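PDB 5NGG: Blr6230 protein from Bradyrhizobium diazoefficiens USDA 110, which is the subclass B3 metallo-beta-lactamase BJP-1, a zinc enzyme of the class that hydrolyses the beta-lactam ring of antibiotics. Local coordinates for residues 100-105 and 129-134; 156-161 and 227-232; 175-180 and 206-211; 214-217 and 221-224. All blocks are in the same frame, centred on the assembly; numbering follows the deposited sequence.

Overall arrangement
Contacts 1 and 3 are buried and share a zinc of the active site: 100-105 supplies H101 and H103, and 175-180 supplies H177. Behind these ligands their chemistry differs, since contact 1 is purely apolar between its segments, an alanine methyl on two leucines, while contact 3 uses an asparagine bond and a water. Contact 4 lies nearer the surface, its centre about 6 Å from that of contact 3, and joins it through N208 with Y223 and R209 with T215; it is wholly polar. Contact 2 also lies at the surface and uses the same helix 219-232 as contact 4, but there a separate zinc joins a loop to the helix through a glutamate and a lysine.

Contact 1: 100-105 and 129-134; sequences THAHLD and PLLEGG. With ZN (zinc ion), chain D; ZN (zinc ion), chain C.
L131 has its CG anti to the carbonyl carbon (chi1 -69°), which swings the branch point toward A102 and sets L131 CG 3.6 Å from A102 CB. A102 is the residue between the first two histidines of the HxHxDH zinc-binding signature of metallo-beta-lactamases, here H101-A-H103-L-D105-H106. Its methyl group points into helix 128-133 and also meets L130 CB at 3.9 Å, so that the methyl lies against two successive leucines of the helix. An inverse gamma turn is centred on A102, whose N is hydrogen-bonded to D127 OD2. The side chains of H101 and H103 start out away from the helix, though the ring of H103 comes back nearer. H101 has CG between its backbone N and carbonyl carbon (chi1 76°), and its NE2 binds the chain D zinc at 2.1 Å. H103 reaches the same ion with its other ring nitrogen, ND1, also at 2.1 Å, while its ring stacks on Y136. H177 completes the protein ligands of this zinc. D105 instead serves the second zinc, of chain C, which OD2 holds at 2.1 Å together with H106 and H242. Between the metals sits water 1, whose O lies 1.9 Å from the chain D zinc and 2.1 Å from the chain C zinc; it donates a hydrogen to D105 OD1 across 2.8 Å.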
loop_
_atom_site.group_PDB
_atom_site.type_symbol
_atom_site.label_atom_id
_atom_site.label_comp_id
_atom_site.label_asym_id
_atom_site.label_seq_id
_atom_site.Cartn_x
_atom_site.Cartn_y
_atom_site.Cartn_z
ATOM N N THR A 100 -2.552 -2.999 -2.259
ATOM C CA THR A 100 -1.343 -3.521 -1.606
ATOM C C THR A 100 -1.741 -4.490 -0.485
ATOM O O THR A 100 -1.304 -5.637 -0.439
ATOM C CB THR A 100 -0.469 -2.407 -1.002
ATOM O OG1 THR A 100 -1.271 -1.544 -0.186
ATOM C CG2 THR A 100 0.268 -1.647 -2.104
ATOM N N HIS A 101 -2.586 -4.044 0.440
ATOM C CA HIS A 101 -3.035 -4.946 1.514
ATOM C C HIS A 101 -4.351 -4.464 2.101
ATOM O O HIS A 101 -4.694 -3.287 2.052
ATOM C CB HIS A 101 -1.971 -5.139 2.596
ATOM C CG HIS A 101 -1.831 -3.975 3.521
ATOM N ND1 HIS A 101 -0.892 -2.976 3.359
ATOM C CD2 HIS A 101 -2.469 -3.695 4.678
ATOM C CE1 HIS A 101 -0.997 -2.107 4.350
ATOM N NE2 HIS A 101 -1.965 -2.503 5.155
ATOM N N ALA A 102 -5.078 -5.408 2.681
ATOM C CA ALA A 102 -6.494 -5.224 2.986
ATOM C C ALA A 102 -6.750 -4.758 4.424
ATOM O O ALA A 102 -7.366 -5.468 5.203
ATOM C CB ALA A 102 -7.227 -6.517 2.694
ATOM N N HIS A 103 -6.299 -3.554 4.760
ATOM C CA HIS A 103 -6.655 -2.852 5.993
ATOM C C HIS A 103 -7.413 -1.582 5.647
ATOM O O HIS A 103 -7.205 -1.009 4.573
ATOM C CB HIS A 103 -5.416 -2.474 6.811
ATOM C CG HIS A 103 -4.699 -3.628 7.407
ATOM N ND1 HIS A 103 -3.384 -3.538 7.778
ATOM C CD2 HIS A 103 -5.113 -4.879 7.729
ATOM C CE1 HIS A 103 -3.011 -4.686 8.313
ATOM N NE2 HIS A 103 -4.040 -5.518 8.293
ATOM N N LEU A 104 -8.283 -1.157 6.563
ATOM C CA LEU A 104 -9.225 -0.054 6.293
ATOM C C LEU A 104 -8.584 1.257 5.860
ATOM O O LEU A 104 -9.223 2.028 5.176
ATOM C CB LEU A 104 -10.136 0.215 7.481
ATOM C CG LEU A 104 -9.633 1.070 8.635
ATOM C CD1 LEU A 104 -10.802 1.523 9.512
ATOM C CD2 LEU A 104 -8.598 0.335 9.449
ATOM N N ASP A 105 -7.335 1.517 6.272
ATOM C CA ASP A 105 -6.659 2.737 5.872
ATOM C C ASP A 105 -6.211 2.732 4.416
ATOM O O ASP A 105 -5.789 3.779 3.903
ATOM C CB ASP A 105 -5.509 3.094 6.833
ATOM C CG ASP A 105 -4.472 2.001 7.054
ATOM O OD1 ASP A 105 -4.842 0.800 7.159
ATOM O OD2 ASP A 105 -3.275 2.410 7.151
ATOM N N PRO A 129 -10.532 -12.872 1.550
ATOM C CA PRO A 129 -11.578 -12.954 2.589
ATOM C C PRO A 129 -11.722 -11.680 3.418
ATOM O O PRO A 129 -12.821 -11.344 3.857
ATOM C CB PRO A 129 -11.133 -14.123 3.478
ATOM C CG PRO A 129 -10.178 -14.905 2.654
ATOM C CD PRO A 129 -9.545 -13.963 1.678
ATOM N N LEU A 130 -10.601 -10.977 3.617
ATOM C CA LEU A 130 -10.594 -9.711 4.371
ATOM C C LEU A 130 -11.346 -8.626 3.607
ATOM O O LEU A 130 -12.174 -7.900 4.160
ATOM C CB LEU A 130 -9.160 -9.246 4.635
ATOM C CG LEU A 130 -8.349 -9.892 5.758
ATOM C CD1 LEU A 130 -8.187 -11.390 5.598
ATOM C CD2 LEU A 130 -6.983 -9.216 5.822
ATOM N N LEU A 131 -11.039 -8.492 2.318
ATOM C CA LEU A 131 -11.715 -7.512 1.463
ATOM C C LEU A 131 -13.208 -7.795 1.369
ATOM O O LEU A 131 -14.021 -6.863 1.444
ATOM C CB LEU A 131 -11.085 -7.514 0.070
ATOM C CG LEU A 131 -9.661 -6.949 0.047
ATOM C CD1 LEU A 131 -8.926 -7.366 -1.217
ATOM C CD2 LEU A 131 -9.699 -5.445 0.153
ATOM N N GLU A 132 -13.547 -9.061 1.168
ATOM C CA GLU A 132 -14.934 -9.446 0.954
ATOM C C GLU A 132 -15.739 -9.428 2.237
ATOM O O GLU A 132 -16.965 -9.354 2.184
ATOM C CB GLU A 132 -15.006 -10.774 0.207
ATOM C CG GLU A 132 -14.392 -10.645 -1.187
ATOM C CD GLU A 132 -14.825 -11.657 -2.218
ATOM O OE1 GLU A 132 -15.413 -12.693 -1.859
ATOM O OE2 GLU A 132 -14.507 -11.405 -3.396
ATOM N N GLY A 133 -15.082 -9.486 3.389
ATOM C CA GLY A 133 -15.763 -9.404 4.678
ATOM C C GLY A 133 -15.735 -8.027 5.318
ATOM O O GLY A 133 -16.551 -7.739 6.173
ATOM N N GLY A 134 -14.774 -7.189 4.939
ATOM C CA GLY A 134 -14.650 -5.849 5.524
ATOM C C GLY A 134 -14.224 -5.837 6.985
ATOM O O GLY A 134 -14.706 -5.000 7.755
HETATM ZN ZN ZN D . -1.989 -2.128 7.186
HETATM ZN ZN ZN C . -1.613 1.205 6.602
HETATM O O HOH W 1 -2.403 -0.382 7.647
#

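Contact 2: 156-161 and 227-232; sequences VKEGDR and FAKAKA. With ZN (zinc ion), chain E.
E158 and K229 reach toward each other from opposite directions and meet at a zinc ion set between their ends. E158 leaves the loop with CG anti to its backbone N (chi1 173°) and then bends at its second torsion, presenting the carboxylate to the metal. K229 comes from helix 219-232 as a fully extended chain as far as CE and turns only at its last torsion, bringing NZ round to the ion. The zinc is bound by E158 OE2 at 2.0 Å and by K229 NZ at 2.1 Å, and these two ligands open a near-tetrahedral angle at the metal. ND1 of H172, on strand 167-173, is a third ligand. E158 OE1 is 3.3 Å from K229 NZ without a hydrogen bond between them; it accepts one from the backbone N of A173 instead, which helps fix the rotation of the carboxylate.

The glutamate rides on a type II beta turn from K157 to D160, linking strands 154-156 and 161-164. D160 N bonds K157 O at 3.1 Å, and in return K157 N gives an almost straight bond of 2.9 Å to D160 OD2, arriving from above the carboxylate plane. The turn carries the chain from the end strand of one sheet to the end strand of the other, and the site joins it to a helix whose backbone stays well away; it is separate from the catalytic zincs. Coordination through NZ needs that nitrogen's lone pair, so K229 is probably bound as a neutral amine, with the zinc replacing the proton a salt bridge with E158 would have used.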
loop_
_atom_site.group_PDB
_atom_site.type_symbol
_atom_site.label_atom_id
_atom_site.label_comp_id
_atom_site.label_asym_id
_atom_site.label_seq_id
_atom_site.Cartn_x
_atom_site.Cartn_y
_atom_site.Cartn_z
ATOM N N VAL A 156 -4.628 -12.508 -7.111
ATOM C CA VAL A 156 -3.287 -12.729 -7.656
ATOM C C VAL A 156 -2.350 -13.450 -6.694
ATOM O O VAL A 156 -2.535 -13.380 -5.484
ATOM C CB VAL A 156 -2.616 -11.428 -8.173
ATOM C CG1 VAL A 156 -3.395 -10.857 -9.347
ATOM C CG2 VAL A 156 -2.426 -10.424 -7.058
ATOM N N LYS A 157 -1.354 -14.121 -7.277
ATOM C CA LYS A 157 -0.244 -14.734 -6.554
ATOM C C LYS A 157 1.077 -14.274 -7.167
ATOM O O LYS A 157 1.095 -13.555 -8.175
ATOM C CB LYS A 157 -0.369 -16.255 -6.561
ATOM C CG LYS A 157 -1.553 -16.763 -5.759
ATOM C CD LYS A 157 -1.480 -18.265 -5.536
ATOM N N GLU A 158 2.180 -14.694 -6.556
ATOM C CA GLU A 158 3.525 -14.325 -6.996
ATOM C C GLU A 158 3.694 -14.489 -8.501
ATOM O O GLU A 158 3.451 -15.565 -9.057
ATOM C CB GLU A 158 4.551 -15.180 -6.257
ATOM C CG GLU A 158 6.004 -15.052 -6.715
ATOM C CD GLU A 158 6.656 -13.720 -6.396
ATOM O OE1 GLU A 158 6.214 -13.004 -5.474
ATOM O OE2 GLU A 158 7.662 -13.407 -7.083
ATOM N N GLY A 159 4.141 -13.417 -9.141
ATOM C CA GLY A 159 4.473 -13.407 -10.557
ATOM C C GLY A 159 3.350 -13.067 -11.515
ATOM O O GLY A 159 3.598 -12.904 -12.711
ATOM N N ASP A 160 2.113 -12.981 -11.027
ATOM C CA ASP A 160 0.989 -12.682 -11.915
ATOM C C ASP A 160 1.131 -11.265 -12.508
ATOM O O ASP A 160 1.624 -10.353 -11.848
ATOM C CB ASP A 160 -0.348 -12.814 -11.191
ATOM C CG ASP A 160 -0.722 -14.256 -10.889
ATOM O OD1 ASP A 160 -0.084 -15.209 -11.428
ATOM O OD2 ASP A 160 -1.673 -14.418 -10.103
ATOM N N ARG A 161 0.730 -11.106 -13.767
ATOM C CA ARG A 161 0.842 -9.840 -14.501
ATOM C C ARG A 161 -0.546 -9.246 -14.741
ATOM O O ARG A 161 -1.477 -9.958 -15.145
ATOM C CB ARG A 161 1.588 -10.045 -15.826
ATOM C CG ARG A 161 3.070 -10.410 -15.665
ATOM C CD ARG A 161 3.642 -11.123 -16.890
ATOM N NE ARG A 161 3.477 -10.367 -18.134
ATOM C CZ ARG A 161 4.345 -9.482 -18.635
ATOM N NH1 ARG A 161 4.062 -8.872 -19.787
ATOM N NH2 ARG A 161 5.486 -9.193 -18.011
ATOM N N PHE A 227 11.096 -9.711 4.487
ATOM C CA PHE A 227 12.261 -8.830 4.645
ATOM C C PHE A 227 13.413 -9.277 3.745
ATOM O O PHE A 227 14.084 -8.485 3.094
ATOM C CB PHE A 227 12.764 -8.782 6.089
ATOM C CG PHE A 227 11.721 -8.397 7.106
ATOM C CD1 PHE A 227 10.775 -7.411 6.861
ATOM C CD2 PHE A 227 11.712 -9.023 8.347
ATOM C CE1 PHE A 227 9.836 -7.086 7.837
ATOM C CE2 PHE A 227 10.784 -8.701 9.321
ATOM C CZ PHE A 227 9.849 -7.724 9.067
ATOM N N ALA A 228 13.666 -10.585 3.732
ATOM C CA ALA A 228 14.738 -11.143 2.880
ATOM C C ALA A 228 14.456 -10.926 1.398
ATOM O O ALA A 228 15.349 -10.531 0.636
ATOM C CB ALA A 228 14.903 -12.618 3.151
ATOM N N LYS A 229 13.225 -11.189 0.984
ATOM C CA LYS A 229 12.811 -10.997 -0.408
ATOM C C LYS A 229 13.021 -9.543 -0.834
ATOM O O LYS A 229 13.603 -9.276 -1.895
ATOM C CB LYS A 229 11.346 -11.402 -0.581
ATOM C CG LYS A 229 10.751 -11.205 -1.971
ATOM C CD LYS A 229 9.320 -11.707 -2.002
ATOM C CE LYS A 229 8.613 -11.410 -3.300
ATOM N NZ LYS A 229 9.239 -12.096 -4.427
ATOM N N ALA A 230 12.614 -8.610 0.012
ATOM C CA ALA A 230 12.756 -7.200 -0.287
ATOM C C ALA A 230 14.210 -6.796 -0.485
ATOM O O ALA A 230 14.526 -6.041 -1.411
ATOM C CB ALA A 230 12.109 -6.376 0.814
ATOM N N LYS A 231 15.090 -7.313 0.368
ATOM C CA LYS A 231 16.503 -6.962 0.260
ATOM C C LYS A 231 17.134 -7.486 -1.037
ATOM O O LYS A 231 18.171 -6.966 -1.480
ATOM C CB LYS A 231 17.281 -7.470 1.474
ATOM C CG LYS A 231 16.943 -6.740 2.763
ATOM C CD LYS A 231 17.816 -7.261 3.872
ATOM C CE LYS A 231 17.360 -6.806 5.231
ATOM N NZ LYS A 231 18.400 -7.169 6.231
ATOM N N ALA A 232 16.563 -8.545 -1.613
ATOM C CA ALA A 232 17.110 -9.158 -2.825
ATOM C C ALA A 232 16.541 -8.608 -4.136
ATOM O O ALA A 232 17.065 -8.933 -5.207
ATOM C CB ALA A 232 16.918 -10.663 -2.775
HETATM ZN ZN ZN E . 8.584 -11.821 -6.385
#

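Contact 3: 175-180 and 206-211; sequences PGHSPG and ALNRLV. With ZN (zinc ion), chain D.
The active-site zinc of chain D is bound by three histidines, and the loop carrying the third of them, H177, is held here by N208. H177 extends toward the metal, its chi1 of -179° setting CG opposite the backbone N, and its NE2 binds the zinc at 2.1 Å beside H101 and H103. ND1, the other ring nitrogen, is hydrogen-bonded to T204 O, a second-shell partner that fixes the ring's rotation. A206 CB comes to the ring edge, near its plane, 3.9 Å from H177 CE1. An acetate ion is bound about 3 Å from the H177 side chain, nearest atoms. In the metallo-beta-lactamase fold this histidine sits in a loop between two strands of one sheet, here 167-173 and 182-190. The backbone of the same residue is gripped by the second loop: N208 ND2 donates to H177 O at 2.9 Å, nearly straight at 166°, from above the carbonyl plane but within the plane of its own amide. Water 2 makes a second link, donating to H177 O at 2.8 Å and to N208 OD1 at 2.9 Å. N208 is itself positioned by Y136, whose OH bonds OD1, and by Y223, whose OH bonds ND2.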
loop_
_atom_site.group_PDB
_atom_site.type_symbol
_atom_site.label_atom_id
_atom_site.label_comp_id
_atom_site.label_asym_id
_atom_site.label_seq_id
_atom_site.Cartn_x
_atom_site.Cartn_y
_atom_site.Cartn_z
ATOM N N PRO A 175 3.818 -11.338 2.100
ATOM C CA PRO A 175 2.955 -11.417 3.273
ATOM C C PRO A 175 3.650 -11.072 4.582
ATOM O O PRO A 175 4.877 -11.010 4.662
ATOM C CB PRO A 175 2.505 -12.883 3.275
ATOM C CG PRO A 175 3.664 -13.605 2.662
ATOM C CD PRO A 175 4.085 -12.681 1.537
ATOM N N GLY A 176 2.836 -10.866 5.606
ATOM C CA GLY A 176 3.290 -10.583 6.974
ATOM C C GLY A 176 2.390 -9.528 7.556
ATOM O O GLY A 176 1.567 -9.805 8.436
ATOM N N HIS A 177 2.480 -8.308 7.029
ATOM C CA HIS A 177 1.636 -7.241 7.526
ATOM C C HIS A 177 0.136 -7.599 7.309
ATOM O O HIS A 177 -0.716 -7.225 8.126
ATOM C CB HIS A 177 2.039 -5.909 6.865
ATOM C CG HIS A 177 1.240 -4.743 7.331
ATOM N ND1 HIS A 177 1.523 -4.027 8.471
ATOM C CD2 HIS A 177 0.125 -4.198 6.814
ATOM C CE1 HIS A 177 0.618 -3.065 8.608
ATOM N NE2 HIS A 177 -0.251 -3.157 7.628
ATOM N N SER A 178 -0.164 -8.285 6.205
ATOM C CA SER A 178 -1.438 -8.977 6.027
ATOM C C SER A 178 -1.127 -10.292 5.320
ATOM O O SER A 178 -0.056 -10.428 4.712
ATOM C CB SER A 178 -2.427 -8.139 5.206
ATOM O OG SER A 178 -2.076 -8.144 3.821
ATOM N N PRO A 179 -2.055 -11.252 5.358
ATOM C CA PRO A 179 -1.742 -12.539 4.730
ATOM C C PRO A 179 -1.583 -12.482 3.209
ATOM O O PRO A 179 -0.827 -13.285 2.643
ATOM C CB PRO A 179 -2.895 -13.454 5.175
ATOM C CG PRO A 179 -3.990 -12.528 5.539
ATOM C CD PRO A 179 -3.329 -11.307 6.105
ATOM N N GLY A 180 -2.297 -11.561 2.578
ATOM C CA GLY A 180 -2.284 -11.397 1.125
ATOM C C GLY A 180 -1.570 -10.146 0.640
ATOM O O GLY A 180 -1.751 -9.765 -0.518
ATOM N N ALA A 206 2.787 -3.014 13.443
ATOM C CA ALA A 206 1.569 -2.217 13.634
ATOM C C ALA A 206 0.660 -2.932 14.651
ATOM O O ALA A 206 1.130 -3.202 15.763
ATOM C CB ALA A 206 0.925 -1.930 12.280
ATOM N N LEU A 207 -0.595 -3.231 14.316
ATOM C CA LEU A 207 -1.557 -3.820 15.250
ATOM C C LEU A 207 -1.495 -5.341 15.299
ATOM O O LEU A 207 -2.251 -5.946 16.042
ATOM C CB LEU A 207 -2.988 -3.381 14.914
ATOM C CG LEU A 207 -3.252 -1.888 14.983
ATOM C CD1 LEU A 207 -4.702 -1.662 14.597
ATOM C CD2 LEU A 207 -2.941 -1.313 16.370
ATOM N N ASN A 208 -0.645 -5.974 14.499
ATOM C CA ASN A 208 -0.659 -7.435 14.449
ATOM C C ASN A 208 -0.091 -8.108 15.700
ATOM O O ASN A 208 0.848 -7.619 16.325
ATOM C CB ASN A 208 0.115 -7.925 13.235
ATOM C CG ASN A 208 -0.594 -7.608 11.940
ATOM O OD1 ASN A 208 -1.844 -7.552 11.875
ATOM N ND2 ASN A 208 0.168 -7.440 10.883
ATOM N N ARG A 209 -0.697 -9.238 16.040
ATOM C CA ARG A 209 -0.208 -10.108 17.111
ATOM C C ARG A 209 0.661 -11.189 16.455
ATOM O O ARG A 209 0.226 -11.879 15.535
ATOM C CB ARG A 209 -1.391 -10.749 17.828
ATOM C CG ARG A 209 -2.309 -9.742 18.503
ATOM C CD ARG A 209 -3.298 -10.400 19.467
ATOM N NE ARG A 209 -4.060 -11.439 18.775
ATOM C CZ ARG A 209 -5.164 -11.245 18.042
ATOM N NH1 ARG A 209 -5.771 -10.065 18.000
ATOM N NH2 ARG A 209 -5.703 -12.272 17.384
ATOM N N LEU A 210 1.881 -11.319 16.956
ATOM C CA LEU A 210 2.874 -12.249 16.416
ATOM C C LEU A 210 2.937 -13.591 17.125
ATOM O O LEU A 210 3.354 -14.583 16.511
ATOM C CB LEU A 210 4.258 -11.577 16.450
ATOM C CG LEU A 210 4.362 -10.234 15.703
ATOM C CD1 LEU A 210 5.739 -9.648 15.925
ATOM C CD2 LEU A 210 4.068 -10.389 14.222
ATOM N N VAL A 211 2.561 -13.591 18.402
ATOM C CA VAL A 211 2.659 -14.745 19.279
ATOM C C VAL A 211 1.421 -14.775 20.166
ATOM O O VAL A 211 0.704 -13.767 20.263
ATOM C CB VAL A 211 3.933 -14.684 20.150
ATOM C CG1 VAL A 211 5.178 -14.926 19.299
ATOM C CG2 VAL A 211 4.044 -13.362 20.901
HETATM ZN ZN ZN D . -1.989 -2.128 7.186
HETATM O O HOH W 2 -3.111 -8.008 9.282
HETATM O O HOH W 1 -2.403 -0.382 7.647
#

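Contact 4: 214-217 and 221-224; sequences PTYA and DDYR
Y216 lies in extended backbone (phi -152°) just ahead of helix 219-232, and D222 sits in the first turn of that helix, so the chain folds back over a few residues to bring them together. The tyrosine CG is placed between its backbone N and carbonyl carbon (chi1 70°), which sends the ring across to the helix with its hydroxyl foremost. D222 starts out toward the loop and its OD2 meets the hydroxyl. Y216 OH donates a hydrogen bond of 2.7 Å to D222 OD2, using the anti lone pair of that oxygen, the one turned away from OD1. The carboxylate oxygen comes in at the ring edge, in its plane, and also lies 3.2 Å from Y216 CE1; ring and carboxylate planes are 39° apart.

D222 OD2 has further partners. Water 3 donates to it at 3.1 Å and to A217 O at 3.0 Å, tying the loop backbone to the helix beside the direct bond. R126 NH1 forms a salt bridge to the same oxygen, so three polar groups converge on OD2, and their combined pull would probably favour the ionised carboxylate. Y216 also packs on P179, and D222 on P175, so the pair borders the loop that holds H177. On the next residue, Y223 turns its hydroxyl to T204 O. The arrangement ties a loop to the first turn of the helix that follows it, helix 219-232, one of the helices flanking the sheets in the alpha-beta/beta-alpha sandwich of metallo-beta-lactamases.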
loop_
_atom_site.group_PDB
_atom_site.type_symbol
_atom_site.label_atom_id
_atom_site.label_comp_id
_atom_site.label_asym_id
_atom_site.label_seq_id
_atom_site.Cartn_x
_atom_site.Cartn_y
_atom_site.Cartn_z
ATOM N N PRO A 214 -1.724 -15.631 17.343
ATOM C CA PRO A 214 -1.261 -14.788 16.251
ATOM C C PRO A 214 -2.402 -14.341 15.330
ATOM O O PRO A 214 -3.399 -15.047 15.161
ATOM C CB PRO A 214 -0.263 -15.689 15.522
ATOM C CG PRO A 214 0.212 -16.667 16.569
ATOM C CD PRO A 214 -1.020 -16.925 17.370
ATOM N N THR A 215 -2.252 -13.159 14.746
ATOM C CA THR A 215 -3.256 -12.566 13.878
ATOM C C THR A 215 -3.688 -13.502 12.760
ATOM O O THR A 215 -4.867 -13.561 12.428
ATOM C CB THR A 215 -2.727 -11.212 13.360
ATOM O OG1 THR A 215 -2.756 -10.273 14.435
ATOM C CG2 THR A 215 -3.495 -10.679 12.174
ATOM N N TYR A 216 -2.730 -14.245 12.206
ATOM C CA TYR A 216 -3.053 -15.362 11.330
ATOM C C TYR A 216 -1.915 -16.377 11.422
ATOM O O TYR A 216 -0.793 -16.033 11.852
ATOM C CB TYR A 216 -3.322 -14.896 9.889
ATOM C CG TYR A 216 -2.127 -14.409 9.114
ATOM C CD1 TYR A 216 -1.337 -15.296 8.396
ATOM C CD2 TYR A 216 -1.788 -13.056 9.084
ATOM C CE1 TYR A 216 -0.241 -14.880 7.682
ATOM C CE2 TYR A 216 -0.678 -12.624 8.361
ATOM C CZ TYR A 216 0.085 -13.548 7.659
ATOM O OH TYR A 216 1.160 -13.139 6.918
ATOM N N ALA A 217 -2.198 -17.615 11.023
ATOM C CA ALA A 217 -1.226 -18.696 11.131
ATOM C C ALA A 217 -0.071 -18.506 10.161
ATOM O O ALA A 217 -0.284 -18.348 8.961
ATOM C CB ALA A 217 -1.896 -20.044 10.885
ATOM N N ASP A 221 6.803 -16.297 10.091
ATOM C CA ASP A 221 7.527 -16.797 8.932
ATOM C C ASP A 221 7.325 -15.909 7.713
ATOM O O ASP A 221 8.291 -15.639 6.982
ATOM C CB ASP A 221 7.130 -18.250 8.631
ATOM C CG ASP A 221 7.704 -19.248 9.617
ATOM O OD1 ASP A 221 8.886 -19.128 9.974
ATOM O OD2 ASP A 221 6.967 -20.164 10.001
ATOM N N ASP A 222 6.086 -15.447 7.499
ATOM C CA ASP A 222 5.793 -14.555 6.382
ATOM C C ASP A 222 6.635 -13.260 6.455
ATOM O O ASP A 222 7.264 -12.858 5.465
ATOM C CB ASP A 222 4.292 -14.273 6.300
ATOM C CG ASP A 222 3.475 -15.415 5.717
ATOM O OD1 ASP A 222 4.020 -16.406 5.147
ATOM O OD2 ASP A 222 2.228 -15.276 5.763
ATOM N N TYR A 223 6.638 -12.589 7.604
ATOM C CA TYR A 223 7.420 -11.350 7.755
ATOM C C TYR A 223 8.882 -11.547 7.409
ATOM O O TYR A 223 9.499 -10.790 6.697
ATOM C CB TYR A 223 7.330 -10.816 9.170
ATOM C CG TYR A 223 6.170 -9.871 9.472
ATOM C CD1 TYR A 223 6.207 -8.523 9.097
ATOM C CD2 TYR A 223 5.074 -10.296 10.214
ATOM C CE1 TYR A 223 5.181 -7.657 9.434
ATOM C CE2 TYR A 223 4.047 -9.431 10.566
ATOM C CZ TYR A 223 4.104 -8.122 10.166
ATOM O OH TYR A 223 3.086 -7.288 10.581
ATOM N N ARG A 224 9.486 -12.595 7.961
ATOM C CA ARG A 224 10.934 -12.812 7.734
ATOM C C ARG A 224 11.238 -13.225 6.281
ATOM O O ARG A 224 12.261 -12.818 5.727
ATOM C CB ARG A 224 11.532 -13.772 8.774
ATOM C CG ARG A 224 11.655 -13.169 10.177
ATOM C CD ARG A 224 11.874 -14.262 11.203
ATOM N NE ARG A 224 12.207 -13.823 12.549
ATOM C CZ ARG A 224 12.804 -12.682 12.894
ATOM N NH1 ARG A 224 13.167 -11.789 11.992
ATOM N NH2 ARG A 224 13.047 -12.442 14.177
HETATM O O HOH W 3 1.266 -18.144 6.418
#